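PDB 6H6X: 3-polyprenyl-4-hydroxybenzoate decarboxylase and related decarboxylases, which binds prenylated FMN and manganese as a UbiD-family decarboxylase, and can run in reverse to carboxylate 2-furoic acid to 2,5-furandicarboxylic acid. Local coordinates for residues B[53-58]-B[283-288]; B[99-104]-B[279-284]; B[106-111]-B[275-280]. The protein carries 8 engineered substitutions. All coordinates share one frame; numbering follows the deposited sequence.

Contact 1 (B[53-58]-B[283-288]); sequences AVPVVT and QPVYHT
The carbonyl oxygen of Val-57 takes one strong bond and a weaker C-H contact, with a ring edge beside it. The N-H of Thr-288 meets Val-57 O at 3.0 Å, nearly in line with the C=O bond (176°). The C-H contact comes from His-287, whose CA lies 3.4 Å from Val-57 O; its ring carbon CD2 is an edge-on neighbour of the same oxygen, which lies in the ring plane. This is a parallel beta pairing: strands 56-58 and 286-287, more than 220 residues apart in sequence, are neighbours at one margin of a small mixed sheet that continues through 43-46 to 18-21. Tyr-286 bonds to the residues on either side of Val-56, as in a parallel pair: its N gives a hydrogen bond to Pro-55 O and its O accepts one from Val-57 N at 2.7 Å. Val-56 CA adds a C-H contact to that Tyr-286 O.

On the face bearing Val-57 and His-287, Val-57 CG1 packs 3.9 Å from Val-285 CG1, and the Val-57 side chain also touches Leu-9 of helix 5-14. The imidazole is held at its far end by Glu-295, which bonds NE2. On the face bearing Val-56 and Tyr-286, Val-54 has CG1 anti to its backbone N (chi1 173°). CG1 rests 3.9 Å from Tyr-286 CB, while CG2 meets the ring of Pro-284 in a crossing at about a right angle. Thr-288 OG1 is bonded to His-122 and Thr-132; its methyl packs on the Val-56 side, where Thr-288 CG2 sits 3.9 Å from Val-56 CG1 and 4.0 Å from Thr-58 CB.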
loop_
_atom_site.group_PDB
_atom_site.type_symbol
_atom_site.label_atom_id
_atom_site.label_comp_id
_atom_site.label_asym_id
_atom_site.label_seq_id
_atom_site.Cartn_x
_atom_site.Cartn_y
_atom_site.Cartn_z
ATOM N N ALA B 53 -11.836 3.802 38.181
ATOM C CA ALA B 53 -12.748 4.885 37.770
ATOM C C ALA B 53 -12.146 5.722 36.626
ATOM O O ALA B 53 -12.870 6.410 35.898
ATOM C CB ALA B 53 -13.079 5.781 38.958
ATOM N N VAL B 54 -10.831 5.648 36.455
ATOM C CA VAL B 54 -10.143 6.494 35.454
ATOM C C VAL B 54 -10.286 5.917 34.029
ATOM O O VAL B 54 -9.910 4.781 33.808
ATOM C CB VAL B 54 -8.652 6.626 35.846
ATOM C CG1 VAL B 54 -7.844 7.342 34.748
ATOM C CG2 VAL B 54 -8.530 7.322 37.208
ATOM N N PRO B 55 -10.794 6.694 33.060
ATOM C CA PRO B 55 -10.777 6.268 31.670
ATOM C C PRO B 55 -9.390 6.348 31.002
ATOM O O PRO B 55 -8.488 6.965 31.565
ATOM C CB PRO B 55 -11.740 7.224 30.982
ATOM C CG PRO B 55 -11.748 8.415 31.794
ATOM C CD PRO B 55 -11.371 8.042 33.194
ATOM N N VAL B 56 -9.248 5.670 29.846
ATOM C CA VAL B 56 -7.995 5.594 29.095
ATOM C C VAL B 56 -8.279 6.092 27.710
ATOM O O VAL B 56 -9.291 5.725 27.131
ATOM C CB VAL B 56 -7.447 4.186 29.055
ATOM C CG1 VAL B 56 -6.281 4.074 28.066
ATOM C CG2 VAL B 56 -6.978 3.784 30.446
ATOM N N VAL B 57 -7.431 6.985 27.184
ATOM C CA VAL B 57 -7.591 7.440 25.809
ATOM C C VAL B 57 -6.345 6.968 25.012
ATOM O O VAL B 57 -5.230 6.876 25.537
ATOM C CB VAL B 57 -7.879 8.947 25.741
ATOM C CG1 VAL B 57 -6.660 9.788 26.107
ATOM C CG2 VAL B 57 -8.371 9.366 24.400
ATOM N N THR B 58 -6.562 6.590 23.766
ATOM C CA THR B 58 -5.462 6.215 22.880
ATOM C C THR B 58 -5.726 6.748 21.471
ATOM O O THR B 58 -6.865 6.988 21.118
ATOM C CB THR B 58 -5.164 4.714 22.903
ATOM O OG1 THR B 58 -3.913 4.448 22.220
ATOM C CG2 THR B 58 -6.287 3.926 22.290
ATOM N N GLN B 283 -10.686 13.635 38.603
ATOM C CA GLN B 283 -11.227 12.743 37.574
ATOM C C GLN B 283 -10.381 12.808 36.287
ATOM O O GLN B 283 -10.838 13.267 35.232
ATOM C CB GLN B 283 -12.733 13.024 37.340
ATOM C CG GLN B 283 -13.603 12.706 38.572
ATOM C CD GLN B 283 -15.072 12.423 38.241
ATOM O OE1 GLN B 283 -15.594 12.860 37.198
ATOM N NE2 GLN B 283 -15.748 11.677 39.128
ATOM N N PRO B 284 -9.110 12.382 36.394
ATOM C CA PRO B 284 -8.192 12.473 35.247
ATOM C C PRO B 284 -8.494 11.487 34.108
ATOM O O PRO B 284 -9.147 10.462 34.314
ATOM C CB PRO B 284 -6.855 12.128 35.869
ATOM C CG PRO B 284 -7.163 11.205 36.975
ATOM C CD PRO B 284 -8.533 11.598 37.499
ATOM N N VAL B 285 -8.002 11.802 32.914
ATOM C CA VAL B 285 -7.958 10.869 31.783
ATOM C C VAL B 285 -6.536 10.367 31.606
ATOM O O VAL B 285 -5.633 11.160 31.487
ATOM C CB VAL B 285 -8.397 11.536 30.488
ATOM C CG1 VAL B 285 -8.626 10.504 29.419
ATOM C CG2 VAL B 285 -9.666 12.330 30.721
ATOM N N TYR B 286 -6.352 9.047 31.585
ATOM C CA TYR B 286 -5.063 8.453 31.375
ATOM C C TYR B 286 -4.848 8.235 29.840
ATOM O O TYR B 286 -5.710 7.671 29.180
ATOM C CB TYR B 286 -4.936 7.165 32.141
ATOM C CG TYR B 286 -3.561 6.527 31.998
ATOM C CD1 TYR B 286 -3.254 5.714 30.898
ATOM C CD2 TYR B 286 -2.547 6.755 32.923
ATOM C CE1 TYR B 286 -1.995 5.170 30.742
ATOM C CE2 TYR B 286 -1.291 6.187 32.763
ATOM C CZ TYR B 286 -1.041 5.408 31.659
ATOM O OH TYR B 286 0.210 4.840 31.497
ATOM N N HIS B 287 -3.703 8.664 29.314
ATOM C CA HIS B 287 -3.382 8.527 27.874
ATOM C C HIS B 287 -2.322 7.429 27.718
ATOM O O HIS B 287 -1.304 7.400 28.429
ATOM C CB HIS B 287 -2.884 9.842 27.344
ATOM C CG HIS B 287 -2.387 9.794 25.944
ATOM N ND1 HIS B 287 -1.357 10.587 25.514
ATOM C CD2 HIS B 287 -2.780 9.074 24.878
ATOM C CE1 HIS B 287 -1.173 10.396 24.222
ATOM N NE2 HIS B 287 -2.025 9.482 23.815
ATOM N N THR B 288 -2.591 6.466 26.835
ATOM C CA THR B 288 -1.552 5.517 26.485
ATOM C C THR B 288 -1.260 5.580 24.990
ATOM O O THR B 288 -2.149 5.920 24.197
ATOM C CB THR B 288 -1.904 4.099 26.931
ATOM O OG1 THR B 288 -0.701 3.334 26.912
ATOM C CG2 THR B 288 -2.998 3.450 26.048
#

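Contact 2 (B[99-104]-B[279-284]); sequences GAPVKE and THRRQP
Two hydrogen bonds tie the 3-10 turn 101-103 and the residue after it, Glu-104, to the end of strand 264-280 and the loop that follows. Thr-279 OG1 donates to Val-102 O over 2.8 Å, reaching the oxygen from above its carbonyl plane; a chi1 of 77° sets OG1 between the backbone N and the carbonyl carbon, on the side of the turn. Glu-104 uses the anti lone pair of OE1, the one pointing away from OE2, to accept the backbone N-H of Arg-282 at 2.8 Å and 161°.

The charged part is looser. Glu-104 OE1 is 3.8 Å from Arg-282 NH1, a long salt bridge in which the oxygen lies well off the guanidinium plane, so charge attraction acts without a directed N-H. Carboxylate and guanidinium planes are only 21° apart, and Glu-104 CB sits over one guanidinium face. The guanidinium of Arg-281 has its polar partners outside the two segments: NH2 bonds Gly-237 O, and NE has weak ones in Ala-238 and Glu-239.

Van der Waals and C-H contacts make up the remainder. Pro-101 lies side by side with the extended chain of Arg-281, and its CB stands over the centre of that guanidinium, 3.6 Å from Arg-281 CZ. Arg-281 CA makes a C-H contact to Pro-101 O, an oxygen that also accepts Glu-104 N within the turn. Val-102 CG2 approaches Thr-279 OG1 to 3.8 Å, and the Val-102 side chain also touches Val-241 and Val-225.

Just beyond Glu-104, Cys-105 bonds His-280 through the backbone. The arrangement is a 3-10 turn leading into an antiparallel strand of the sheet in the flavin-binding, Rift-related domain of the UbiD family.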
loop_
_atom_site.group_PDB
_atom_site.type_symbol
_atom_site.label_atom_id
_atom_site.label_comp_id
_atom_site.label_asym_id
_atom_site.label_seq_id
_atom_site.Cartn_x
_atom_site.Cartn_y
_atom_site.Cartn_z
ATOM N N GLY B 99 -5.515 26.827 41.608
ATOM C CA GLY B 99 -6.305 26.795 40.389
ATOM C C GLY B 99 -5.661 26.037 39.215
ATOM O O GLY B 99 -6.330 25.862 38.223
ATOM N N ALA B 100 -4.395 25.608 39.288
ATOM C CA ALA B 100 -3.778 24.831 38.179
ATOM C C ALA B 100 -4.457 23.460 38.158
ATOM O O ALA B 100 -4.499 22.781 39.172
ATOM C CB ALA B 100 -2.283 24.630 38.355
ATOM N N PRO B 101 -4.998 23.061 37.009
ATOM C CA PRO B 101 -5.778 21.820 37.111
ATOM C C PRO B 101 -5.002 20.582 37.611
ATOM O O PRO B 101 -5.554 19.774 38.376
ATOM C CB PRO B 101 -6.320 21.641 35.726
ATOM C CG PRO B 101 -6.342 23.030 35.131
ATOM C CD PRO B 101 -5.176 23.750 35.721
ATOM N N VAL B 102 -3.729 20.460 37.263
ATOM C CA VAL B 102 -2.963 19.285 37.661
ATOM C C VAL B 102 -2.652 19.201 39.170
ATOM O O VAL B 102 -2.114 18.169 39.649
ATOM C CB VAL B 102 -1.669 19.154 36.806
ATOM C CG1 VAL B 102 -0.577 20.085 37.312
ATOM C CG2 VAL B 102 -1.141 17.710 36.787
ATOM N N LYS B 103 -2.936 20.292 39.904
ATOM C CA LYS B 103 -2.743 20.353 41.358
ATOM C C LYS B 103 -3.998 20.048 42.199
ATOM O O LYS B 103 -3.903 20.009 43.413
ATOM C CB LYS B 103 -2.199 21.726 41.759
ATOM C CG LYS B 103 -0.819 22.039 41.194
ATOM C CD LYS B 103 0.274 21.125 41.737
ATOM C CE LYS B 103 1.629 21.769 41.486
ATOM N NZ LYS B 103 2.781 20.961 41.965
ATOM N N GLU B 104 -5.144 19.826 41.548
ATOM C CA GLU B 104 -6.396 19.538 42.219
ATOM C C GLU B 104 -6.292 18.411 43.272
ATOM O O GLU B 104 -6.753 18.592 44.397
ATOM C CB GLU B 104 -7.481 19.242 41.171
ATOM C CG GLU B 104 -7.936 20.513 40.450
ATOM C CD GLU B 104 -8.737 20.296 39.173
ATOM O OE1 GLU B 104 -9.086 19.154 38.793
ATOM O OE2 GLU B 104 -9.022 21.310 38.516
ATOM N N THR B 279 0.417 13.933 41.267
ATOM C CA THR B 279 -0.675 14.914 41.299
ATOM C C THR B 279 -1.484 14.762 40.056
ATOM O O THR B 279 -0.975 14.374 38.994
ATOM C CB THR B 279 -0.181 16.407 41.436
ATOM O OG1 THR B 279 0.322 16.904 40.189
ATOM C CG2 THR B 279 0.945 16.534 42.459
ATOM N N HIS B 280 -2.758 15.077 40.154
ATOM C CA HIS B 280 -3.618 14.932 39.024
ATOM C C HIS B 280 -4.805 15.812 39.094
ATOM O O HIS B 280 -5.160 16.301 40.155
ATOM C CB HIS B 280 -4.017 13.449 38.790
ATOM C CG HIS B 280 -4.783 12.810 39.894
ATOM N ND1 HIS B 280 -6.154 12.933 40.025
ATOM C CD2 HIS B 280 -4.377 12.001 40.900
ATOM C CE1 HIS B 280 -6.549 12.240 41.087
ATOM N NE2 HIS B 280 -5.484 11.680 41.645
ATOM N N ARG B 281 -5.406 16.045 37.935
ATOM C CA ARG B 281 -6.736 16.574 37.885
ATOM C C ARG B 281 -7.738 15.671 38.624
ATOM O O ARG B 281 -7.606 14.400 38.712
ATOM C CB ARG B 281 -7.241 16.667 36.462
ATOM C CG ARG B 281 -6.641 17.765 35.640
ATOM C CD ARG B 281 -7.252 17.732 34.289
ATOM N NE ARG B 281 -6.642 18.686 33.409
ATOM C CZ ARG B 281 -7.243 19.757 32.860
ATOM N NH1 ARG B 281 -8.511 20.064 33.087
ATOM N NH2 ARG B 281 -6.540 20.560 32.053
ATOM N N ARG B 282 -8.767 16.352 39.107
ATOM C CA ARG B 282 -9.958 15.707 39.590
ATOM C C ARG B 282 -10.515 14.940 38.403
ATOM O O ARG B 282 -10.764 15.526 37.327
ATOM C CB ARG B 282 -10.976 16.763 40.070
ATOM C CG ARG B 282 -12.271 16.225 40.692
ATOM C CD ARG B 282 -13.023 17.305 41.476
ATOM N NE ARG B 282 -12.203 17.834 42.584
ATOM C CZ ARG B 282 -11.550 19.009 42.611
ATOM N NH1 ARG B 282 -11.592 19.887 41.584
ATOM N NH2 ARG B 282 -10.832 19.310 43.695
ATOM N N GLN B 283 -10.686 13.635 38.603
ATOM C CA GLN B 283 -11.227 12.743 37.574
ATOM C C GLN B 283 -10.381 12.808 36.287
ATOM O O GLN B 283 -10.838 13.267 35.232
ATOM C CB GLN B 283 -12.733 13.024 37.340
ATOM C CG GLN B 283 -13.603 12.706 38.572
ATOM C CD GLN B 283 -15.072 12.423 38.241
ATOM O OE1 GLN B 283 -15.594 12.860 37.198
ATOM N NE2 GLN B 283 -15.748 11.677 39.128
ATOM N N PRO B 284 -9.110 12.382 36.394
ATOM C CA PRO B 284 -8.192 12.473 35.247
ATOM C C PRO B 284 -8.494 11.487 34.108
ATOM O O PRO B 284 -9.147 10.462 34.314
ATOM C CB PRO B 284 -6.855 12.128 35.869
ATOM C CG PRO B 284 -7.163 11.205 36.975
ATOM C CD PRO B 284 -8.533 11.598 37.499
#

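Contact 3 (B[106-111]-B[275-280]); sequences IIRENI and VTAVTH
Ile-107 and Val-278 form a hydrogen-bonded antiparallel pair, Ile-107 N to Val-278 O 2.9 Å and Val-278 N to Ile-107 O 3.0 Å, and Ile-106 with Thr-279 is the adjoining non-hydrogen-bonded pair, its CA atoms 4.3 Å apart. Ile-106 lies side by side with Thr-279, pointing the same way, and its CG1 and CG2 both settle on the threonine methyl; Ile-106 CG1 lies 3.9 Å from Thr-279 CG2. On the other face Ile-107 takes an unusual chi2 of 92°, well off the staggered positions, which brings CD1 near Val-278 O and to 3.8 Å from His-280 NE2. Met-116 of helix 113-116 packs against both Ile-107 and His-280.

The pairing joins the short strand 105-107 to the long strand 264-280 of the flavin-binding domain's antiparallel sheet. That long strand carries a classic beta bulge here, Thr-276 and Ala-277 both facing Glu-243 of strand 240-246. Ala-277 CB touches Ile-107 O at 3.5 Å.

After Ile-107 the chain leaves the sheet, and Ile-111 comes back against strand 264-280, touching Val-278 on the face that also bears Ile-107. Ile-111 CG2, anti to its backbone N, lies 3.8 Å from Val-275 CG2 and a little farther from Val-278 CG2. The other branch ends with Ile-111 CD1 against the bulge backbone, 3.7 Å from Ala-277 N.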
loop_
_atom_site.group_PDB
_atom_site.type_symbol
_atom_site.label_atom_id
_atom_site.label_comp_id
_atom_site.label_asym_id
_atom_site.label_seq_id
_atom_site.Cartn_x
_atom_site.Cartn_y
_atom_site.Cartn_z
ATOM N N ILE B 106 -3.345 15.759 45.129
ATOM C CA ILE B 106 -1.913 15.640 45.371
ATOM C C ILE B 106 -1.738 14.491 46.358
ATOM O O ILE B 106 -2.415 14.459 47.388
ATOM C CB ILE B 106 -1.344 16.952 45.971
ATOM C CG1 ILE B 106 -1.537 18.118 44.980
ATOM C CG2 ILE B 106 0.106 16.793 46.391
ATOM C CD1 ILE B 106 -1.157 19.497 45.525
ATOM N N ILE B 107 -0.854 13.549 46.042
ATOM C CA ILE B 107 -0.626 12.371 46.860
ATOM C C ILE B 107 0.858 12.298 47.106
ATOM O O ILE B 107 1.661 12.289 46.153
ATOM C CB ILE B 107 -1.151 11.076 46.170
ATOM C CG1 ILE B 107 -2.658 11.181 45.882
ATOM C CG2 ILE B 107 -0.934 9.833 47.039
ATOM C CD1 ILE B 107 -2.996 11.729 44.517
ATOM N N ARG B 108 1.230 12.277 48.384
ATOM C CA ARG B 108 2.630 12.180 48.816
ATOM C C ARG B 108 2.939 10.973 49.690
ATOM O O ARG B 108 4.118 10.707 49.916
ATOM C CB ARG B 108 3.058 13.453 49.546
ATOM C CG ARG B 108 2.983 14.659 48.637
ATOM C CD ARG B 108 3.341 15.948 49.291
ATOM N NE ARG B 108 4.726 15.919 49.729
ATOM C CZ ARG B 108 5.455 16.999 49.985
ATOM N NH1 ARG B 108 4.947 18.228 49.829
ATOM N NH2 ARG B 108 6.707 16.845 50.417
ATOM N N GLU B 109 1.927 10.235 50.155
ATOM C CA GLU B 109 2.166 9.084 51.029
ATOM C C GLU B 109 1.329 7.886 50.608
ATOM O O GLU B 109 0.207 8.047 50.089
ATOM C CB GLU B 109 1.880 9.462 52.493
ATOM C CG GLU B 109 2.871 10.474 53.071
ATOM C CD GLU B 109 3.074 10.376 54.576
ATOM O OE1 GLU B 109 2.069 10.329 55.318
ATOM O OE2 GLU B 109 4.249 10.366 55.004
ATOM N N ASN B 110 1.895 6.694 50.826
ATOM C CA ASN B 110 1.272 5.409 50.438
ATOM C C ASN B 110 0.915 5.377 48.940
ATOM O O ASN B 110 -0.215 5.104 48.518
ATOM C CB ASN B 110 0.081 5.077 51.356
ATOM C CG ASN B 110 0.522 4.781 52.791
ATOM O OD1 ASN B 110 1.432 3.975 53.013
ATOM N ND2 ASN B 110 -0.107 5.436 53.766
ATOM N N ILE B 111 1.926 5.677 48.142
ATOM C CA ILE B 111 1.746 5.824 46.708
ATOM C C ILE B 111 1.740 4.444 46.108
ATOM O O ILE B 111 2.728 3.712 46.261
ATOM C CB ILE B 111 2.904 6.611 46.069
ATOM C CG1 ILE B 111 2.907 8.069 46.548
ATOM C CG2 ILE B 111 2.804 6.552 44.546
ATOM C CD1 ILE B 111 4.226 8.778 46.311
ATOM N N VAL B 275 9.353 7.012 42.871
ATOM C CA VAL B 275 8.365 8.080 42.774
ATOM C C VAL B 275 8.071 8.643 44.168
ATOM O O VAL B 275 7.828 7.882 45.121
ATOM C CB VAL B 275 7.117 7.720 41.905
ATOM C CG1 VAL B 275 7.191 6.336 41.315
ATOM C CG2 VAL B 275 5.769 7.980 42.575
ATOM N N THR B 276 8.143 9.976 44.261
ATOM C CA THR B 276 7.963 10.716 45.507
ATOM C C THR B 276 6.637 11.468 45.597
ATOM O O THR B 276 6.286 11.946 46.664
ATOM C CB THR B 276 9.120 11.684 45.728
ATOM O OG1 THR B 276 9.200 12.618 44.644
ATOM C CG2 THR B 276 10.448 10.903 45.803
ATOM N N ALA B 277 5.881 11.535 44.502
ATOM C CA ALA B 277 4.559 12.118 44.525
ATOM C C ALA B 277 3.841 11.953 43.198
ATOM O O ALA B 277 4.467 11.781 42.171
ATOM C CB ALA B 277 4.643 13.613 44.860
ATOM N N VAL B 278 2.522 12.080 43.244
ATOM C CA VAL B 278 1.669 12.015 42.118
ATOM C C VAL B 278 0.664 13.111 42.293
ATOM O O VAL B 278 0.085 13.187 43.327
ATOM C CB VAL B 278 0.869 10.683 42.065
ATOM C CG1 VAL B 278 -0.192 10.727 40.968
ATOM C CG2 VAL B 278 1.797 9.497 41.858
ATOM N N THR B 279 0.417 13.933 41.267
ATOM C CA THR B 279 -0.675 14.914 41.299
ATOM C C THR B 279 -1.484 14.762 40.056
ATOM O O THR B 279 -0.975 14.374 38.994
ATOM C CB THR B 279 -0.181 16.407 41.436
ATOM O OG1 THR B 279 0.322 16.904 40.189
ATOM C CG2 THR B 279 0.945 16.534 42.459
ATOM N N HIS B 280 -2.758 15.077 40.154
ATOM C CA HIS B 280 -3.618 14.932 39.024
ATOM C C HIS B 280 -4.805 15.812 39.094
ATOM O O HIS B 280 -5.160 16.301 40.155
ATOM C CB HIS B 280 -4.017 13.449 38.790
ATOM C CG HIS B 280 -4.783 12.810 39.894
ATOM N ND1 HIS B 280 -6.154 12.933 40.025
ATOM C CD2 HIS B 280 -4.377 12.001 40.900
ATOM C CE1 HIS B 280 -6.549 12.240 41.087
ATOM N NE2 HIS B 280 -5.484 11.680 41.645
#

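The three contacts follow one continuous run of chain, 275-288. Contact 3 uses strand 264-280, contact 2 its last residues and the turn beyond, and contact 1 the short strand 286-287 that comes next. Contacts 2 and 3 share Thr-279 and His-280, with centres about 12 Å apart, and their partner segments flank Cys-105. Past Gln-283 and Pro-284, shared by contacts 1 and 2, the chain passes to the sheet of the N-terminal region; these two centres are about 13 Å apart. Contact 1 is the one near the cofactor: the Thr-288 side chain is about 8 Å from bound prenylated FMN, whereas contacts 2 and 3 lie away from the known sites.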